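Local atomic coordinates of OBCA, Oxalate Biosynthetic Component A (Burkholderia glumae, PDB entry 4NNB), a protein that belongs to the TIM-barrel enzymes, with an additional N-terminal domain, and is modelled with a magnesium ion and an oxaloacetate ion in its pocket. Residues A[333-338]-A[367-372]; A[357-362]-A[439-444]; A[128-133]-A[160-165]. All blocks are in the same frame, centred on the assembly; numbering follows the deposited sequence.

Contact 1 of 3, residues A[333-338]-A[367-372]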
loop_
_atom_site.group_PDB
_atom_site.type_symbol
_atom_site.label_atom_id
_atom_site.label_comp_id
_atom_site.label_asym_id
_atom_site.label_seq_id
_atom_site.Cartn_x
_atom_site.Cartn_y
_atom_site.Cartn_z
ATOM N N ALA A 333 18.088 19.265 11.755
ATOM C CA ALA A 333 17.261 20.252 11.069
ATOM C C ALA A 333 15.761 19.897 11.127
ATOM O O ALA A 333 14.923 20.772 11.381
ATOM C CB ALA A 333 17.723 20.409 9.616
ATOM N N GLN A 334 15.424 18.632 10.865
ATOM C CA GLN A 334 14.032 18.171 10.999
ATOM C C GLN A 334 13.465 18.471 12.376
ATOM O O GLN A 334 12.427 19.133 12.494
ATOM C CB GLN A 334 13.905 16.659 10.723
ATOM C CG GLN A 334 14.147 16.260 9.278
ATOM C CD GLN A 334 13.158 16.885 8.280
ATOM O OE1 GLN A 334 13.365 18.002 7.803
ATOM N NE2 GLN A 334 12.097 16.142 7.937
ATOM N N PHE A 335 14.129 17.970 13.415
ATOM C CA PHE A 335 13.631 18.155 14.774
ATOM C C PHE A 335 13.456 19.636 15.102
ATOM O O PHE A 335 12.433 20.017 15.677
ATOM C CB PHE A 335 14.540 17.486 15.813
ATOM C CG PHE A 335 14.253 16.018 16.035
ATOM C CD1 PHE A 335 13.149 15.622 16.761
ATOM C CD2 PHE A 335 15.118 15.041 15.547
ATOM C CE1 PHE A 335 12.879 14.270 16.982
ATOM C CE2 PHE A 335 14.865 13.689 15.768
ATOM C CZ PHE A 335 13.737 13.303 16.484
ATOM N N ASP A 336 14.445 20.460 14.745
ATOM C CA ASP A 336 14.353 21.915 14.954
ATOM C C ASP A 336 13.078 22.445 14.310
ATOM O O ASP A 336 12.357 23.256 14.884
ATOM C CB ASP A 336 15.541 22.628 14.302
ATOM C CG ASP A 336 16.714 22.806 15.247
ATOM O OD1 ASP A 336 16.614 22.330 16.399
ATOM O OD2 ASP A 336 17.736 23.413 14.829
ATOM N N HIS A 337 12.805 21.978 13.102
ATOM C CA HIS A 337 11.640 22.454 12.372
ATOM C C HIS A 337 10.307 21.974 12.960
ATOM O O HIS A 337 9.390 22.779 13.156
ATOM C CB HIS A 337 11.744 22.066 10.913
ATOM C CG HIS A 337 10.599 22.550 10.092
ATOM N ND1 HIS A 337 10.643 23.729 9.378
ATOM C CD2 HIS A 337 9.370 22.025 9.880
ATOM C CE1 HIS A 337 9.494 23.902 8.751
ATOM N NE2 HIS A 337 8.701 22.885 9.045
ATOM N N PHE A 338 10.195 20.675 13.233
ATOM C CA PHE A 338 8.975 20.127 13.824
ATOM C C PHE A 338 8.667 20.900 15.113
ATOM O O PHE A 338 7.527 21.334 15.342
ATOM C CB PHE A 338 9.133 18.639 14.167
ATOM C CG PHE A 338 9.038 17.688 12.978
ATOM C CD1 PHE A 338 9.813 17.868 11.838
ATOM C CD2 PHE A 338 8.220 16.562 13.045
ATOM C CE1 PHE A 338 9.755 16.964 10.779
ATOM C CE2 PHE A 338 8.158 15.654 11.988
ATOM C CZ PHE A 338 8.928 15.859 10.852
ATOM N N LEU A 367 11.396 14.191 23.193
ATOM C CA LEU A 367 10.619 14.681 24.328
ATOM C C LEU A 367 10.226 16.123 24.078
ATOM O O LEU A 367 9.101 16.531 24.362
ATOM C CB LEU A 367 11.394 14.554 25.640
ATOM C CG LEU A 367 11.615 13.131 26.147
ATOM C CD1 LEU A 367 12.389 13.161 27.460
ATOM C CD2 LEU A 367 10.296 12.402 26.315
ATOM N N ARG A 368 11.154 16.885 23.512
ATOM C CA ARG A 368 10.921 18.282 23.194
ATOM C C ARG A 368 9.800 18.528 22.187
ATOM O O ARG A 368 9.169 19.585 22.216
ATOM C CB ARG A 368 12.212 18.920 22.680
ATOM C CG ARG A 368 12.659 20.100 23.508
ATOM C CD ARG A 368 14.147 20.113 23.709
ATOM N NE ARG A 368 14.901 20.403 22.497
ATOM C CZ ARG A 368 16.131 19.937 22.275
ATOM N NH1 ARG A 368 16.712 19.153 23.180
ATOM N NH2 ARG A 368 16.782 20.233 21.155
ATOM N N THR A 369 9.562 17.578 21.283
ATOM C CA THR A 369 8.541 17.790 20.260
ATOM C C THR A 369 7.144 17.437 20.762
ATOM O O THR A 369 6.177 17.523 20.001
ATOM C CB THR A 369 8.845 17.049 18.926
ATOM O OG1 THR A 369 9.228 15.694 19.188
ATOM C CG2 THR A 369 9.956 17.750 18.150
ATOM N N GLY A 370 7.050 17.019 22.029
ATOM C CA GLY A 370 5.760 16.839 22.691
ATOM C C GLY A 370 5.348 15.418 23.059
ATOM O O GLY A 370 5.647 14.447 22.344
ATOM N N LYS A 371 4.644 15.298 24.179
ATOM C CA LYS A 371 4.165 14.013 24.664
ATOM C C LYS A 371 2.670 13.894 24.404
ATOM O O LYS A 371 1.968 14.900 24.367
ATOM C CB LYS A 371 4.441 13.853 26.162
ATOM C CG LYS A 371 5.917 13.870 26.554
ATOM C CD LYS A 371 6.062 13.752 28.089
ATOM C CE LYS A 371 7.521 13.532 28.526
ATOM N NZ LYS A 371 7.791 12.181 29.158
ATOM N N PRO A 372 2.179 12.667 24.186
ATOM C CA PRO A 372 2.920 11.407 24.056
ATOM C C PRO A 372 3.776 11.372 22.795
ATOM O O PRO A 372 3.405 11.940 21.757
ATOM C CB PRO A 372 1.806 10.356 23.945
ATOM C CG PRO A 372 0.621 11.112 23.427
ATOM C CD PRO A 372 0.724 12.459 24.077
#

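Contact 2 of 3, residues A[357-362]-A[439-444]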
loop_
_atom_site.group_PDB
_atom_site.type_symbol
_atom_site.label_atom_id
_atom_site.label_comp_id
_atom_site.label_asym_id
_atom_site.label_seq_id
_atom_site.Cartn_x
_atom_site.Cartn_y
_atom_site.Cartn_z
ATOM N N ASN A 357 18.553 4.421 18.349
ATOM C CA ASN A 357 18.753 5.868 18.236
ATOM C C ASN A 357 17.676 6.701 18.932
ATOM O O ASN A 357 17.980 7.685 19.614
ATOM C CB ASN A 357 18.895 6.266 16.766
ATOM C CG ASN A 357 20.147 5.667 16.123
ATOM O OD1 ASN A 357 20.996 5.098 16.814
ATOM N ND2 ASN A 357 20.273 5.814 14.802
ATOM N N ALA A 358 16.419 6.299 18.765
ATOM C CA ALA A 358 15.303 7.045 19.338
ATOM C C ALA A 358 15.396 7.038 20.849
ATOM O O ALA A 358 15.100 8.040 21.498
ATOM C CB ALA A 358 13.970 6.468 18.890
ATOM N N THR A 359 15.830 5.913 21.410
ATOM C CA THR A 359 15.857 5.778 22.862
ATOM C C THR A 359 17.154 6.284 23.491
ATOM O O THR A 359 17.272 6.316 24.708
ATOM C CB THR A 359 15.596 4.326 23.320
ATOM O OG1 THR A 359 16.596 3.454 22.779
ATOM C CG2 THR A 359 14.215 3.863 22.866
ATOM N N SER A 360 18.120 6.686 22.670
ATOM C CA SER A 360 19.378 7.205 23.215
ATOM C C SER A 360 19.632 8.632 22.754
ATOM O O SER A 360 19.145 9.586 23.357
ATOM C CB SER A 360 20.552 6.278 22.868
ATOM O OG SER A 360 20.750 6.174 21.468
ATOM N N LEU A 361 20.370 8.774 21.662
ATOM C CA LEU A 361 20.764 10.093 21.178
ATOM C C LEU A 361 19.608 11.064 20.900
ATOM O O LEU A 361 19.699 12.250 21.223
ATOM C CB LEU A 361 21.625 9.954 19.925
ATOM C CG LEU A 361 22.343 11.231 19.502
ATOM C CD1 LEU A 361 23.492 11.518 20.458
ATOM C CD2 LEU A 361 22.844 11.081 18.083
ATOM N N TYR A 362 18.520 10.575 20.313
ATOM C CA TYR A 362 17.439 11.475 19.930
ATOM C C TYR A 362 16.344 11.582 20.977
ATOM O O TYR A 362 15.320 12.220 20.741
ATOM C CB TYR A 362 16.839 11.053 18.587
ATOM C CG TYR A 362 17.818 11.123 17.433
ATOM C CD1 TYR A 362 18.484 9.985 16.994
ATOM C CD2 TYR A 362 18.069 12.321 16.775
ATOM C CE1 TYR A 362 19.380 10.036 15.932
ATOM C CE2 TYR A 362 18.971 12.380 15.709
ATOM C CZ TYR A 362 19.622 11.240 15.303
ATOM O OH TYR A 362 20.515 11.291 14.249
ATOM N N ALA A 439 9.917 1.883 28.074
ATOM C CA ALA A 439 10.839 2.200 29.160
ATOM C C ALA A 439 11.440 3.589 28.946
ATOM O O ALA A 439 11.570 4.371 29.892
ATOM C CB ALA A 439 11.939 1.129 29.270
ATOM N N SER A 440 11.791 3.911 27.702
ATOM C CA SER A 440 12.435 5.194 27.436
ATOM C C SER A 440 11.431 6.314 27.354
ATOM O O SER A 440 11.761 7.466 27.632
ATOM C CB SER A 440 13.267 5.151 26.150
ATOM O OG SER A 440 14.356 4.267 26.297
ATOM N N PHE A 441 10.209 5.980 26.949
ATOM C CA PHE A 441 9.167 6.981 26.786
ATOM C C PHE A 441 7.893 6.527 27.489
ATOM O O PHE A 441 7.004 5.964 26.854
ATOM C CB PHE A 441 8.866 7.216 25.298
ATOM C CG PHE A 441 10.063 7.644 24.492
ATOM C CD1 PHE A 441 10.427 8.986 24.424
ATOM C CD2 PHE A 441 10.826 6.710 23.815
ATOM C CE1 PHE A 441 11.541 9.385 23.677
ATOM C CE2 PHE A 441 11.949 7.101 23.067
ATOM C CZ PHE A 441 12.296 8.439 22.996
ATOM N N PRO A 442 7.797 6.783 28.805
ATOM C CA PRO A 442 6.623 6.410 29.616
ATOM C C PRO A 442 5.323 7.005 29.079
ATOM O O PRO A 442 4.273 6.385 29.218
ATOM C CB PRO A 442 6.930 7.011 30.991
ATOM C CG PRO A 442 8.412 7.240 31.010
ATOM C CD PRO A 442 8.837 7.473 29.588
ATOM N N VAL A 443 5.384 8.197 28.494
ATOM C CA VAL A 443 4.206 8.788 27.879
ATOM C C VAL A 443 4.375 8.640 26.371
ATOM O O VAL A 443 5.024 9.463 25.724
ATOM C CB VAL A 443 4.032 10.267 28.254
ATOM C CG1 VAL A 443 2.669 10.770 27.797
ATOM C CG2 VAL A 443 4.164 10.442 29.765
ATOM N N SER A 444 3.809 7.572 25.827
ATOM C CA SER A 444 3.998 7.249 24.418
ATOM C C SER A 444 2.802 6.514 23.861
ATOM O O SER A 444 2.000 5.956 24.619
ATOM C CB SER A 444 5.223 6.363 24.246
ATOM O OG SER A 444 5.046 5.111 24.897
HETATM O O HOH W 1 16.180 5.650 27.505
#

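Contact 3 of 3, residues A[128-133]-A[160-165]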
loop_
_atom_site.group_PDB
_atom_site.type_symbol
_atom_site.label_atom_id
_atom_site.label_comp_id
_atom_site.label_asym_id
_atom_site.label_seq_id
_atom_site.Cartn_x
_atom_site.Cartn_y
_atom_site.Cartn_z
ATOM N N ALA A 128 -8.270 -20.179 -7.654
ATOM C CA ALA A 128 -9.383 -19.250 -7.489
ATOM C C ALA A 128 -8.914 -17.865 -7.000
ATOM O O ALA A 128 -9.366 -16.845 -7.518
ATOM C CB ALA A 128 -10.438 -19.832 -6.551
ATOM N N ARG A 129 -8.005 -17.835 -6.023
ATOM C CA ARG A 129 -7.466 -16.569 -5.512
ATOM C C ARG A 129 -6.764 -15.791 -6.615
ATOM O O ARG A 129 -6.924 -14.581 -6.721
ATOM C CB ARG A 129 -6.474 -16.793 -4.360
ATOM C CG ARG A 129 -7.085 -17.237 -3.057
ATOM C CD ARG A 129 -6.078 -17.216 -1.887
ATOM N NE ARG A 129 -6.565 -18.040 -0.782
ATOM C CZ ARG A 129 -5.971 -19.149 -0.340
ATOM N NH1 ARG A 129 -4.833 -19.574 -0.881
ATOM N NH2 ARG A 129 -6.518 -19.827 0.658
ATOM N N ARG A 130 -5.977 -16.489 -7.428
ATOM C CA ARG A 130 -5.279 -15.857 -8.540
ATOM C C ARG A 130 -6.248 -15.157 -9.479
ATOM O O ARG A 130 -6.009 -14.019 -9.897
ATOM C CB ARG A 130 -4.488 -16.895 -9.345
ATOM C CG ARG A 130 -3.035 -17.061 -8.931
ATOM C CD ARG A 130 -2.374 -18.169 -9.752
ATOM N NE ARG A 130 -1.766 -17.678 -10.988
ATOM C CZ ARG A 130 -1.245 -18.461 -11.927
ATOM N NH1 ARG A 130 -1.270 -19.782 -11.779
ATOM N NH2 ARG A 130 -0.700 -17.929 -13.018
ATOM N N ILE A 131 -7.332 -15.849 -9.826
ATOM C CA ILE A 131 -8.323 -15.302 -10.748
ATOM C C ILE A 131 -9.058 -14.135 -10.100
ATOM O O ILE A 131 -9.219 -13.071 -10.716
ATOM C CB ILE A 131 -9.343 -16.372 -11.185
ATOM C CG1 ILE A 131 -8.630 -17.485 -11.955
ATOM C CG2 ILE A 131 -10.420 -15.756 -12.052
ATOM C CD1 ILE A 131 -9.497 -18.684 -12.249
ATOM N N VAL A 132 -9.517 -14.338 -8.866
ATOM C CA VAL A 132 -10.230 -13.288 -8.152
ATOM C C VAL A 132 -9.359 -12.021 -7.996
ATOM O O VAL A 132 -9.825 -10.911 -8.246
ATOM C CB VAL A 132 -10.785 -13.776 -6.791
ATOM C CG1 VAL A 132 -11.373 -12.608 -6.011
ATOM C CG2 VAL A 132 -11.871 -14.838 -7.003
ATOM N N LEU A 133 -8.097 -12.192 -7.620
ATOM C CA LEU A 133 -7.201 -11.044 -7.477
ATOM C C LEU A 133 -6.957 -10.355 -8.824
ATOM O O LEU A 133 -6.947 -9.128 -8.911
ATOM C CB LEU A 133 -5.883 -11.456 -6.802
ATOM C CG LEU A 133 -6.048 -11.824 -5.318
ATOM C CD1 LEU A 133 -4.859 -12.648 -4.825
ATOM C CD2 LEU A 133 -6.256 -10.574 -4.420
ATOM N N PRO A 160 -3.233 -14.139 -18.620
ATOM C CA PRO A 160 -2.012 -14.653 -19.268
ATOM C C PRO A 160 -2.006 -16.172 -19.468
ATOM O O PRO A 160 -2.729 -16.881 -18.764
ATOM C CB PRO A 160 -0.916 -14.264 -18.269
ATOM C CG PRO A 160 -1.605 -14.333 -16.947
ATOM C CD PRO A 160 -2.980 -13.758 -17.218
ATOM N N PRO A 161 -1.181 -16.669 -20.406
ATOM C CA PRO A 161 -1.125 -18.101 -20.728
ATOM C C PRO A 161 -0.952 -19.005 -19.507
ATOM O O PRO A 161 -1.615 -20.026 -19.438
ATOM C CB PRO A 161 0.106 -18.199 -21.633
ATOM C CG PRO A 161 0.136 -16.890 -22.335
ATOM C CD PRO A 161 -0.314 -15.876 -21.299
ATOM N N ALA A 162 -0.090 -18.635 -18.564
ATOM C CA ALA A 162 0.141 -19.463 -17.376
ATOM C C ALA A 162 -1.117 -19.641 -16.521
ATOM O O ALA A 162 -1.336 -20.703 -15.931
ATOM C CB ALA A 162 1.276 -18.897 -16.543
ATOM N N LEU A 163 -1.940 -18.600 -16.446
ATOM C CA LEU A 163 -3.210 -18.706 -15.737
ATOM C C LEU A 163 -4.177 -19.588 -16.523
ATOM O O LEU A 163 -4.853 -20.443 -15.955
ATOM C CB LEU A 163 -3.816 -17.321 -15.512
ATOM C CG LEU A 163 -5.043 -17.293 -14.602
ATOM C CD1 LEU A 163 -4.716 -17.982 -13.291
ATOM C CD2 LEU A 163 -5.471 -15.853 -14.345
ATOM N N ILE A 164 -4.239 -19.376 -17.835
ATOM C CA ILE A 164 -5.153 -20.122 -18.691
ATOM C C ILE A 164 -4.789 -21.603 -18.707
ATOM O O ILE A 164 -5.664 -22.477 -18.676
ATOM C CB ILE A 164 -5.167 -19.551 -20.117
ATOM C CG1 ILE A 164 -5.736 -18.131 -20.099
ATOM C CG2 ILE A 164 -5.982 -20.433 -21.042
ATOM C CD1 ILE A 164 -7.078 -18.026 -19.357
ATOM N N GLU A 165 -3.487 -21.874 -18.747
ATOM C CA GLU A 165 -2.981 -23.240 -18.700
ATOM C C GLU A 165 -3.354 -23.928 -17.391
ATOM O O GLU A 165 -3.739 -25.095 -17.389
ATOM C CB GLU A 165 -1.465 -23.260 -18.941
ATOM C CG GLU A 165 -1.112 -22.995 -20.400
ATOM C CD GLU A 165 0.311 -22.519 -20.608
ATOM O OE1 GLU A 165 1.077 -22.414 -19.622
ATOM O OE2 GLU A 165 0.654 -22.238 -21.774
#

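Contact 1 of 3, residues A[333-338]-A[367-372]
Thr-369 meets Phe-335 and Phe-338 through a single methyl group, and this apolar touch makes up the contact. Its CG2 lies 4.1 Å from CD1 of Phe-335, close to the ring plane, so the methyl meets the rim of the ring and not a face; the two side chains run at about a right angle. The same CG2 is 4.2 Å from CB of Phe-338, whose ring then turns away. With OG1 of Thr-369 at a first torsion of 47°, the methyl falls anti to the carbonyl carbon and faces Phe-335 and the Phe-338 CB, while OG1 points back into its own helix end, where it hydrogen-bonds to Leu-366 O.

Backbone bonds hold each side separately. Phe-338 N donates to Gln-334 O at 2.8 Å within helix 328-341. Beyond helix 363-368, Gly-370 N donates to Leu-367 O at 3.1 Å as the chain leaves helical geometry with a phi of 113°.

Charge plays a loose part. OD1 of Asp-336 and NH2 of Arg-368 carry opposite charges but stay 5.2 Å apart, and Arg-368 NE has a long, weak ion pair with Glu-339. Any attraction is probably diffuse.

Structurally, the pairing joins helix 328-341, which precedes strand 344-349, to the end of helix 363-368, which comes after it and after helix 352-359, on the outside of the TIM barrel. Pro-345 touches both Phe-338 and Thr-369. With no hydrogen bond across it and 123 Å² buried in all, the contact depends on dispersion and on the burial of one methyl against the rim of Phe-335 and the CB of Phe-338.

Contact 2 of 3, residues A[357-362]-A[439-444]
This is a mixed packing and water-bridged contact between helix ends on the outside of the TIM barrel. Helix 352-359 belongs to the crossover from strand 344-349 to strand 373-378, and helix 416-440 to the next one, from 373-378 to 444-449; both are beta-alpha-beta connections between parallel neighbours. The nearest backbones are those of Thr-359 and Ser-440, with CA atoms 5.7 Å apart.

Thr-359 lays its CB and methyl alongside the CB-OG arm of Ser-440. The approach of Thr-359 CB to Ser-440 OG, 3.2 Å, is tight, while CG2 keeps 3.7 Å from Ser-440 CB. The Thr-359 hydroxyl is directed elsewhere, bonded to Val-355 O within its own helix, so the two side chains meet without a direct hydrogen bond. Water fills that role: it donates to Thr-359 O at 3.1 Å and is hydrogen-bonded to Ser-440 OG at 2.6 Å.

Phe-441, the first residue to depart from helical angles after helix 416-440, reaches back with CG anti to its carbonyl carbon (chi1 -58°). Its ring also meets Phe-375 of strand 373-378, the planes at about 55°, and touches Leu-366. The CZ edge of the ring is directed at the other segment: CZ comes within 3.2 Å of Ala-358 O, which lies in the ring plane.

Contact 3 of 3, residues A[128-133]-A[160-165]
Arg-130 spreads its guanidinium over the branched end of Leu-163, and the orientation of this pair defines the contact. Methyl CD1 of Leu-163 lies 3.7 Å from the guanidinium plane and over its centre, with NE and CZ at almost the same distance. The flat group therefore presents a face, not its N-H rim, to the leucine. The two side chains slide past each other in opposite directions: the arginine reaches outward from helix 125-137 with a bend at chi3 (90°), and the leucine comes the other way from helix 161-170.

Leucine CD1 is also flanked by aliphatic atoms of the first helix. It lies 4.1 Å from Arg-130 CB and 4.2 Å from Ile-131 CG1, the latter being an apolar contact in which the side chains cross at a slant. Having its CG anti to the backbone N (chi1 -171°) is what carries the Leu-163 branch to this position.

Further out, Arg-130 NH2 passes 3.7 Å from Leu-163 N and 4.2 Å from Ala-162 CB. None of these approaches is a hydrogen bond; Leu-163 N is turned into its own first turn, with a weak bond to Pro-160 O. A positive group beside the amino-terminal turn of a helix would probably be neutral to slightly unfavourable electrostatically, consistent with a contact carried by van der Waals packing.

The axes of segments 128-133 and 161-165 approach to 11.2 Å, with N-to-C directions 135° apart; Arg-130 and Leu-163 reach across that separation. The contact is plain helix-helix packing within the N-terminal domain. Behind Ile-131 stands Leu-120 of helix 117-121; Val-132 and Leu-133 pack on strand 489-491, and Arg-129 forms a salt bridge with Glu-414. Helix 161-170 follows directly on strand 155-159.

Contacts 1 and 2 form one continuous patch on the barrel exterior, their centres 13 Å apart and their segments alternating along the chain. They touch directly: Phe-335 CE2 packs 3.6 Å from Tyr-362 CD2, and Leu-367 CD2 lies 3.9 Å from Phe-441 CD1. The oxaloacetate ion is about 9 Å from the side chain of Phe-338 and about 14 Å from that of Ala-358, and no residue lining its pocket belongs to either contact; the magnesium ion is about 12 Å from the Phe-338 side chain. Contact 3 belongs to the N-terminal region, on the opposite side of the chain's centre, with its nearest atoms about 34 Å from either of the other contacts.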